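Local coordinates for protein NAD-dependent dehydrogenase (Rhizobium meliloti, PDB 4Z0P) that reduces glyoxylate and hydroxypyruvate to the corresponding hydroxyacids, using NADPH as the reductant, at residues 28-33 with 48-53; 69-74 with 298-303; 122-127 with 131-136. One frame throughout, in Å; residues are numbered along the deposited sequence. Where two conformers were deposited one is given.

Interaction 1 (28-33 with 48-53); sequences PGREVI and IDYAVV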
loop_
_atom_site.group_PDB
_atom_site.type_symbol
_atom_site.label_atom_id
_atom_site.label_comp_id
_atom_site.label_asym_id
_atom_site.label_seq_id
_atom_site.Cartn_x
_atom_site.Cartn_y
_atom_site.Cartn_z
ATOM N N PRO A 28 12.468 -22.745 27.106
ATOM C CA PRO A 28 13.607 -23.525 27.590
ATOM C C PRO A 28 13.355 -24.036 29.005
ATOM O O PRO A 28 12.798 -23.316 29.832
ATOM C CB PRO A 28 14.784 -22.540 27.517
ATOM C CG PRO A 28 14.188 -21.198 27.301
ATOM C CD PRO A 28 12.871 -21.406 26.638
ATOM N N GLY A 29 13.698 -25.291 29.247
ATOM C CA GLY A 29 13.518 -25.905 30.560
ATOM C C GLY A 29 12.139 -26.506 30.809
ATOM O O GLY A 29 11.920 -27.084 31.874
ATOM N N ARG A 30 11.212 -26.379 29.852
ATOM C CA ARG A 30 9.853 -26.929 29.975
ATOM C C ARG A 30 9.590 -27.904 28.855
ATOM O O ARG A 30 10.017 -27.687 27.732
ATOM C CB ARG A 30 8.793 -25.822 29.855
ATOM C CG ARG A 30 8.901 -24.735 30.890
ATOM C CD ARG A 30 7.852 -23.674 30.687
ATOM N NE ARG A 30 8.049 -22.614 31.669
ATOM C CZ ARG A 30 7.597 -22.628 32.918
ATOM N NH1 ARG A 30 6.870 -23.635 33.395
ATOM N NH2 ARG A 30 7.863 -21.603 33.707
ATOM N N GLU A 31 8.839 -28.946 29.154
ATOM C CA GLU A 31 8.319 -29.830 28.131
ATOM C C GLU A 31 7.264 -29.057 27.346
ATOM O O GLU A 31 6.446 -28.360 27.944
ATOM C CB GLU A 31 7.704 -31.079 28.749
ATOM C CG GLU A 31 7.262 -32.089 27.697
ATOM C CD GLU A 31 6.546 -33.312 28.251
ATOM O OE1 GLU A 31 6.305 -33.399 29.476
ATOM O OE2 GLU A 31 6.204 -34.182 27.419
ATOM N N VAL A 32 7.315 -29.145 26.012
ATOM C CA VAL A 32 6.335 -28.505 25.135
ATOM C C VAL A 32 5.536 -29.649 24.531
ATOM O O VAL A 32 6.110 -30.580 23.999
ATOM C CB VAL A 32 7.008 -27.666 24.036
ATOM C CG1 VAL A 32 5.955 -27.028 23.147
ATOM C CG2 VAL A 32 7.874 -26.593 24.679
ATOM N N ILE A 33 4.216 -29.589 24.657
ATOM C CA ILE A 33 3.321 -30.654 24.226
ATOM C C ILE A 33 2.485 -30.070 23.086
ATOM O O ILE A 33 1.501 -29.368 23.325
ATOM C CB ILE A 33 2.440 -31.136 25.392
ATOM C CG1 ILE A 33 3.300 -31.605 26.564
ATOM C CG2 ILE A 33 1.536 -32.250 24.945
ATOM C CD1 ILE A 33 2.530 -31.887 27.828
ATOM N N ILE A 48 -0.968 -29.407 34.365
ATOM C CA ILE A 48 -0.239 -28.516 33.484
ATOM C C ILE A 48 -0.833 -27.113 33.602
ATOM O O ILE A 48 -2.053 -26.942 33.550
ATOM C CB ILE A 48 -0.301 -29.015 32.020
ATOM C CG1 ILE A 48 0.407 -30.375 31.917
ATOM C CG2 ILE A 48 0.314 -27.977 31.077
ATOM C CD1 ILE A 48 0.267 -31.024 30.565
ATOM N N ASP A 49 0.045 -26.123 33.743
ATOM C CA ASP A 49 -0.357 -24.762 34.104
ATOM C C ASP A 49 -0.690 -23.844 32.925
ATOM O O ASP A 49 -1.428 -22.868 33.105
ATOM C CB ASP A 49 0.736 -24.081 34.912
ATOM C CG ASP A 49 0.950 -24.679 36.294
ATOM O OD1 ASP A 49 0.233 -25.597 36.734
ATOM O OD2 ASP A 49 1.903 -24.204 36.917
ATOM N N TYR A 50 -0.130 -24.106 31.735
ATOM C CA TYR A 50 -0.179 -23.137 30.642
ATOM C C TYR A 50 -0.544 -23.810 29.323
ATOM O O TYR A 50 -0.082 -24.920 29.039
ATOM C CB TYR A 50 1.194 -22.478 30.460
ATOM C CG TYR A 50 1.785 -21.943 31.730
ATOM C CD1 TYR A 50 1.121 -20.973 32.462
ATOM C CD2 TYR A 50 3.024 -22.400 32.213
ATOM C CE1 TYR A 50 1.652 -20.477 33.641
ATOM C CE2 TYR A 50 3.559 -21.902 33.397
ATOM C CZ TYR A 50 2.861 -20.941 34.111
ATOM O OH TYR A 50 3.362 -20.427 35.301
ATOM N N ALA A 51 -1.389 -23.133 28.543
ATOM C CA ALA A 51 -1.755 -23.570 27.185
ATOM C C ALA A 51 -1.813 -22.362 26.278
ATOM O O ALA A 51 -2.224 -21.278 26.723
ATOM C CB ALA A 51 -3.085 -24.261 27.201
ATOM N N VAL A 52 -1.340 -22.540 25.044
ATOM C CA VAL A 52 -1.390 -21.533 23.985
ATOM C C VAL A 52 -2.265 -22.100 22.888
ATOM O O VAL A 52 -1.967 -23.180 22.362
ATOM C CB VAL A 52 0.012 -21.210 23.398
ATOM C CG1 VAL A 52 -0.078 -19.915 22.574
ATOM C CG2 VAL A 52 1.050 -21.098 24.484
ATOM N N VAL A 53 -3.396 -21.440 22.615
ATOM C CA VAL A 53 -4.498 -22.097 21.888
ATOM C C VAL A 53 -5.035 -21.222 20.758
ATOM O O VAL A 53 -5.123 -19.996 20.886
ATOM C CB VAL A 53 -5.631 -22.530 22.833
ATOM C CG1 VAL A 53 -5.086 -23.480 23.909
ATOM C CG2 VAL A 53 -6.379 -21.341 23.446
#

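Interaction 2 (69-74 with 298-303); sequences VVFSGG and EHQIAR. With OXD (oxalic acid), chain C.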
loop_
_atom_site.group_PDB
_atom_site.type_symbol
_atom_site.label_atom_id
_atom_site.label_comp_id
_atom_site.label_asym_id
_atom_site.label_seq_id
_atom_site.Cartn_x
_atom_site.Cartn_y
_atom_site.Cartn_z
ATOM N N VAL A 69 -3.122 -20.179 33.448
ATOM C CA VAL A 69 -3.248 -19.080 32.476
ATOM C C VAL A 69 -3.464 -19.699 31.101
ATOM O O VAL A 69 -2.790 -20.664 30.740
ATOM C CB VAL A 69 -1.979 -18.197 32.390
ATOM C CG1 VAL A 69 -2.235 -16.947 31.537
ATOM C CG2 VAL A 69 -1.473 -17.795 33.762
ATOM N N VAL A 70 -4.411 -19.134 30.364
ATOM C CA VAL A 70 -4.697 -19.488 28.988
ATOM C C VAL A 70 -4.193 -18.366 28.095
ATOM O O VAL A 70 -4.463 -17.189 28.342
ATOM C CB VAL A 70 -6.190 -19.727 28.791
ATOM C CG1 VAL A 70 -6.484 -20.144 27.358
ATOM C CG2 VAL A 70 -6.681 -20.797 29.745
ATOM N N PHE A 71 -3.447 -18.723 27.058
ATOM C CA PHE A 71 -2.908 -17.761 26.107
ATOM C C PHE A 71 -3.555 -17.968 24.754
ATOM O O PHE A 71 -3.468 -19.045 24.213
ATOM C CB PHE A 71 -1.406 -17.940 25.954
ATOM C CG PHE A 71 -0.650 -17.659 27.213
ATOM C CD1 PHE A 71 -0.259 -16.369 27.514
ATOM C CD2 PHE A 71 -0.348 -18.675 28.100
ATOM C CE1 PHE A 71 0.412 -16.088 28.693
ATOM C CE2 PHE A 71 0.362 -18.400 29.282
ATOM C CZ PHE A 71 0.737 -17.093 29.555
ATOM N N SER A 72 -4.204 -16.939 24.236
ATOM C CA SER A 72 -4.684 -16.987 22.854
ATOM C C SER A 72 -3.519 -16.841 21.877
ATOM O O SER A 72 -2.645 -15.994 22.046
ATOM C CB SER A 72 -5.698 -15.857 22.598
ATOM O OG SER A 72 -6.178 -15.924 21.259
ATOM N N GLY A 73 -3.562 -17.609 20.801
ATOM C CA GLY A 73 -2.633 -17.422 19.693
ATOM C C GLY A 73 -2.880 -16.211 18.809
ATOM O O GLY A 73 -2.051 -15.906 17.917
ATOM N N GLY A 74 -3.999 -15.516 19.036
ATOM C CA GLY A 74 -4.367 -14.335 18.262
ATOM C C GLY A 74 -4.765 -13.193 19.167
ATOM O O GLY A 74 -4.869 -13.332 20.397
ATOM N N GLU A 298 6.344 -16.795 26.818
ATOM C CA GLU A 298 7.463 -16.951 27.757
ATOM C C GLU A 298 7.570 -15.770 28.724
ATOM O O GLU A 298 7.752 -15.951 29.942
ATOM C CB GLU A 298 8.779 -17.098 27.017
ATOM C CG GLU A 298 8.987 -18.455 26.400
ATOM C CD GLU A 298 10.091 -18.474 25.358
ATOM O OE1 GLU A 298 10.902 -17.528 25.304
ATOM O OE2 GLU A 298 10.142 -19.447 24.582
ATOM N N HIS A 299 7.450 -14.566 28.171
ATOM C CA HIS A 299 7.573 -13.323 28.956
ATOM C C HIS A 299 6.456 -13.232 29.989
ATOM O O HIS A 299 6.716 -12.935 31.158
ATOM C CB HIS A 299 7.592 -12.100 28.022
ATOM C CG HIS A 299 7.695 -10.781 28.734
ATOM N ND1 HIS A 299 8.788 -10.428 29.496
ATOM C CD2 HIS A 299 6.844 -9.728 28.788
ATOM C CE1 HIS A 299 8.603 -9.220 30.000
ATOM N NE2 HIS A 299 7.429 -8.773 29.589
ATOM N N GLN A 300 5.228 -13.545 29.575
ATOM C CA GLN A 300 4.078 -13.512 30.489
ATOM C C GLN A 300 4.154 -14.586 31.566
ATOM O O GLN A 300 3.823 -14.312 32.725
ATOM C CB GLN A 300 2.752 -13.605 29.725
ATOM C CG GLN A 300 2.487 -12.390 28.843
ATOM C CD GLN A 300 2.582 -11.050 29.595
ATOM O OE1 GLN A 300 2.030 -10.898 30.681
ATOM N NE2 GLN A 300 3.290 -10.079 29.017
ATOM N N ILE A 301 4.587 -15.790 31.193
ATOM C CA ILE A 301 4.833 -16.848 32.185
ATOM C C ILE A 301 5.847 -16.345 33.232
ATOM O O ILE A 301 5.635 -16.523 34.433
ATOM C CB ILE A 301 5.326 -18.163 31.543
ATOM C CG1 ILE A 301 4.179 -18.849 30.800
ATOM C CG2 ILE A 301 5.870 -19.119 32.608
ATOM C CD1 ILE A 301 4.575 -20.002 29.894
ATOM N N ALA A 302 6.933 -15.712 32.789
ATOM C CA ALA A 302 7.965 -15.257 33.724
ATOM C C ALA A 302 7.412 -14.193 34.669
ATOM O O ALA A 302 7.696 -14.204 35.878
ATOM C CB ALA A 302 9.190 -14.738 32.980
ATOM N N ARG A 303 6.614 -13.280 34.134
ATOM C CA ARG A 303 5.942 -12.288 34.973
ATOM C C ARG A 303 5.036 -12.968 36.010
ATOM O O ARG A 303 5.091 -12.651 37.193
ATOM C CB ARG A 303 5.124 -11.309 34.125
ATOM C CG ARG A 303 5.952 -10.331 33.299
ATOM C CD ARG A 303 5.044 -9.433 32.461
ATOM N NE ARG A 303 4.213 -8.574 33.303
ATOM C CZ ARG A 303 4.600 -7.420 33.846
ATOM N NH1 ARG A 303 5.825 -6.931 33.644
ATOM N NH2 ARG A 303 3.752 -6.742 34.611
HETATM C C1 OXD C . -6.363 -12.822 15.471
HETATM C C2 OXD C . -6.762 -13.383 14.185
HETATM O O3 OXD C . -5.147 -12.641 15.734
HETATM O O4 OXD C . -6.003 -14.167 13.596
HETATM O O5 OXD C . -7.266 -12.547 16.289
HETATM O O6 OXD C . -7.859 -13.076 13.698
#

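Interaction 3 (122-127 with 131-136); sequences EALAKK and RDLSQP. With OXD (oxalic acid), chain D.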
loop_
_atom_site.group_PDB
_atom_site.type_symbol
_atom_site.label_atom_id
_atom_site.label_comp_id
_atom_site.label_asym_id
_atom_site.label_seq_id
_atom_site.Cartn_x
_atom_site.Cartn_y
_atom_site.Cartn_z
ATOM N N GLU A 122 -6.821 -2.957 -13.776
ATOM C CA GLU A 122 -6.726 -4.379 -14.140
ATOM C C GLU A 122 -7.730 -4.751 -15.225
ATOM O O GLU A 122 -7.403 -5.543 -16.115
ATOM C CB GLU A 122 -6.911 -5.287 -12.931
ATOM C CG GLU A 122 -5.762 -5.225 -11.929
ATOM C CD GLU A 122 -4.484 -5.791 -12.499
ATOM O OE1 GLU A 122 -4.511 -6.947 -12.921
ATOM O OE2 GLU A 122 -3.471 -5.068 -12.576
ATOM N N ALA A 123 -8.928 -4.170 -15.172
ATOM C CA ALA A 123 -9.945 -4.425 -16.210
ATOM C C ALA A 123 -9.473 -3.874 -17.559
ATOM O O ALA A 123 -9.636 -4.507 -18.606
ATOM C CB ALA A 123 -11.290 -3.829 -15.818
ATOM N N LEU A 124 -8.855 -2.706 -17.521
ATOM C CA LEU A 124 -8.250 -2.125 -18.736
ATOM C C LEU A 124 -7.130 -3.015 -19.269
ATOM O O LEU A 124 -7.089 -3.324 -20.474
ATOM C CB LEU A 124 -7.748 -0.722 -18.467
ATOM C CG LEU A 124 -8.837 0.336 -18.279
ATOM C CD1 LEU A 124 -8.274 1.555 -17.567
ATOM C CD2 LEU A 124 -9.471 0.734 -19.621
ATOM N N ALA A 125 -6.271 -3.495 -18.374
ATOM C CA ALA A 125 -5.185 -4.376 -18.782
ATOM C C ALA A 125 -5.701 -5.677 -19.422
ATOM O O ALA A 125 -5.136 -6.146 -20.411
ATOM C CB ALA A 125 -4.262 -4.669 -17.610
ATOM N N LYS A 126 -6.783 -6.238 -18.886
ATOM C CA LYS A 126 -7.395 -7.434 -19.462
ATOM C C LYS A 126 -7.829 -7.209 -20.921
ATOM O O LYS A 126 -7.762 -8.117 -21.732
ATOM C CB LYS A 126 -8.589 -7.887 -18.603
ATOM C CG LYS A 126 -9.085 -9.280 -18.912
ATOM C CD LYS A 126 -9.936 -9.836 -17.773
ATOM C CE LYS A 126 -10.054 -11.354 -17.836
ATOM N NZ LYS A 126 -10.980 -11.813 -18.905
ATOM N N LYS A 127 -8.253 -5.991 -21.248
ATOM C CA LYS A 127 -8.630 -5.614 -22.610
ATOM C C LYS A 127 -7.448 -5.138 -23.449
ATOM O O LYS A 127 -7.636 -4.761 -24.595
ATOM C CB LYS A 127 -9.702 -4.512 -22.550
ATOM C CG LYS A 127 -10.996 -5.017 -21.942
ATOM C CD LYS A 127 -12.152 -4.055 -22.121
ATOM C CE LYS A 127 -11.921 -2.771 -21.361
ATOM N N ARG A 131 -5.257 3.356 -20.837
ATOM C CA ARG A 131 -6.086 4.503 -20.546
ATOM C C ARG A 131 -5.798 5.054 -19.177
ATOM O O ARG A 131 -6.074 4.410 -18.185
ATOM C CB ARG A 131 -7.583 4.117 -20.633
ATOM C CG ARG A 131 -8.533 5.250 -20.464
ATOM C CD ARG A 131 -9.989 4.783 -20.551
ATOM N NE ARG A 131 -10.886 5.797 -20.007
ATOM C CZ ARG A 131 -12.070 5.564 -19.430
ATOM N NH1 ARG A 131 -12.778 6.592 -18.970
ATOM N NH2 ARG A 131 -12.554 4.323 -19.292
ATOM N N ASP A 132 -5.374 6.315 -19.133
ATOM C CA ASP A 132 -5.148 7.025 -17.873
ATOM C C ASP A 132 -6.474 7.493 -17.311
ATOM O O ASP A 132 -7.293 8.027 -18.059
ATOM C CB ASP A 132 -4.251 8.238 -18.104
ATOM C CG ASP A 132 -2.865 7.848 -18.572
ATOM O OD1 ASP A 132 -2.587 6.637 -18.568
ATOM O OD2 ASP A 132 -2.055 8.726 -18.943
ATOM N N LEU A 133 -6.684 7.309 -16.008
ATOM C CA LEU A 133 -7.903 7.746 -15.347
ATOM C C LEU A 133 -7.610 8.939 -14.460
ATOM O O LEU A 133 -6.539 9.049 -13.870
ATOM C CB LEU A 133 -8.460 6.622 -14.464
ATOM C CG LEU A 133 -8.691 5.307 -15.221
ATOM C CD1 LEU A 133 -9.085 4.228 -14.222
ATOM C CD2 LEU A 133 -9.734 5.486 -16.305
ATOM N N SER A 134 -8.592 9.815 -14.329
ATOM C CA SER A 134 -8.468 10.914 -13.384
ATOM C C SER A 134 -8.281 10.326 -11.989
ATOM O O SER A 134 -8.953 9.365 -11.612
ATOM C CB SER A 134 -9.678 11.848 -13.447
ATOM O OG SER A 134 -9.541 12.739 -14.539
ATOM N N GLN A 135 -7.363 10.911 -11.215
ATOM C CA GLN A 135 -6.884 10.262 -10.001
ATOM C C GLN A 135 -6.771 11.201 -8.800
ATOM O O GLN A 135 -5.975 12.146 -8.811
ATOM C CB GLN A 135 -5.514 9.652 -10.315
ATOM C CG GLN A 135 -4.851 8.936 -9.142
ATOM C CD GLN A 135 -5.666 7.758 -8.683
ATOM O OE1 GLN A 135 -5.847 6.803 -9.439
ATOM N NE2 GLN A 135 -6.194 7.823 -7.473
ATOM N N PRO A 136 -7.556 10.952 -7.756
ATOM C CA PRO A 136 -7.370 11.715 -6.520
ATOM C C PRO A 136 -6.094 11.328 -5.787
ATOM O O PRO A 136 -5.542 10.244 -6.008
ATOM C CB PRO A 136 -8.582 11.317 -5.681
ATOM C CG PRO A 136 -8.966 9.991 -6.192
ATOM C CD PRO A 136 -8.701 10.025 -7.662
HETATM C C1 OXD D . -5.216 -8.389 -9.560
HETATM C C2 OXD D . -6.522 -7.866 -9.196
HETATM O O3 OXD D . -5.140 -9.505 -10.105
HETATM O O4 OXD D . -6.658 -7.316 -8.089
HETATM O O5 OXD D . -4.208 -7.699 -9.308
HETATM O O6 OXD D . -7.471 -7.979 -9.993
#

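Interaction 1 (28-33 with 48-53)
Arg-30 reaches Tyr-50 only with the end of its side chain. The first torsion (-60°) places CG beside the backbone N, and from CG to NE the chain is extended. CB, CG and CD thus carry the guanidinium over to the ring without meeting it themselves; the Arg-30 side chain also touches Val-8. At the tip, CZ and NH1 approach the ring rim, NH1 standing 3.7 Å from Tyr-50 CE2 and near the ring plane. Because the two planes are 85° apart, the ring presents its edge to a face of the guanidinium, and the pair is not a stacked cation-pi arrangement. What fixes the tip is polar: NH1 bonds to Ser-6 O and NH2 forms a salt bridge with Glu-305, whose OE2 is shared with Tyr-50 OH. On the Ile-9 side of strand 8-12, the CD1 methyls of Ile-33 and Ile-48 meet at 3.7 Å, whereas Arg-30 lies on the Val-8 side. Strands 32-34 and 50-54 are therefore not partners but flank strand 8-12, and side chains from these strands and the loops leading into them touch across it, an arrangement that follows from the 2-1-3-4-5 strand order of a flavodoxin-like parallel sheet.

Interaction 2 (69-74 with 298-303)
Ser-72 OG, one residue along the strand from the Phe-71 ring that meets Gln-300, donates to Gly-74 O over 3.0 Å, lying 37° out of the carbonyl plane, and has a second, weak bond to Gly-76 O. These bonds tie down the turn by which strand 69-72 leaves the parallel, flavodoxin-like sheet and enters the active-site loop. The loop delivers Gly-74 to the bound oxalate: with no side chain in the way, its CA comes within 3.1 Å of oxalate O3. The same ligand is hydrogen-bonded by the backbone N atoms of Ala-75 and Gly-76 and by Arg-235 and His-283.

On its other flank the strand is covered by helix 290-305, an example of a late helix returning to pack on a sheet built from the beginning of the chain. Phe-71 is the bridge. A first torsion of -64° sets CG beside the backbone N and sends the ring to the helix, where CE1 abuts Gln-300 CB at 3.6 Å, the carbon lying near the ring plane. Only the root of Gln-300 takes part, since its chain bends at the second torsion (-53°) and carries the amide off to Glu-311, which accepts a hydrogen bond from NE2. Val-297, a turn earlier, also touches the ring. Ile-301 crosses the phenyl at about a right angle and brings CG1 obliquely to 4.1 Å from Phe-71 CZ. One face of the ring is closed from within its own strand by Val-69, whose CG1 sits 3.5 Å above the plane, displaced toward the rim.

Interaction 3 (122-127 with 131-136)
Leu-124 and Arg-131 mark the nearest backbone approach, their CA atoms 7.2 Å apart, where a helix gives out and the chain doubles back as an extended loop without regular structure. The last turn still holds Lys-126 N to Glu-122 O at 2.9 Å, while the amide of Lys-127 makes only weak bonds.

One leucine carries most of the contact. Both its methyls lie against Arg-131 CB: Leu-124 CD1 reaches on to Arg-131 O at 3.7 Å, and Leu-124 CD2 lies 4.0 Å from Arg-131 CB, continuing toward CD. The carbonyl oxygen, buried by this apolar branch, finds no polar partner in the model. Leu-133 adds a looser touch, its CD1 4.4 Å from Leu-124 CD1. With CG anti to the backbone N (chi1 -175°) and the chain extended beyond it, Arg-131 runs alongside its own loop and lays a guanidinium face on Leu-133 CD2, 3.8 Å above its centre. Further on, Gln-135 NE2 gives a nearly straight bond (171°) to a lone pair of Pro-136 O and another to Leu-115 O.

Glu-122 belongs to a different surface. Its CG and carboxylate lie beside an oxalate held between subunits by His-118 and Arg-119 of both; OE1 also pairs with Arg-119 of the second subunit, which probably tempers repulsion between the anions. Leu-133 N, bonded to Tyr-121 OH, anchors the loop to helix 118-126, at the dimer interface and on the way to strand 142-146, the first strand of the Rossmann-type sheet.

From the N terminus, interaction 1 closes first: only fourteen residues separate 28-33 from 48-53, and the loop is complete before 69-74 begins. That strand then waits over two hundred residues for its partner, since 298-303 comes after all seven strands of the second parallel sheet. Interaction 3, a short local closure, is nested inside this long loop and lies about 49 Å from interaction 2, centre to centre, across the middle of the chain. Interactions 1 and 2 are neighbours: Ala-51 O probably accepts a hydrogen bond from Phe-71 N at 2.9 Å, and Ile-301 packs on both Arg-30 and Tyr-50. Together they join sheet and returning helix, whereas interaction 3 belongs to the dimer-facing end.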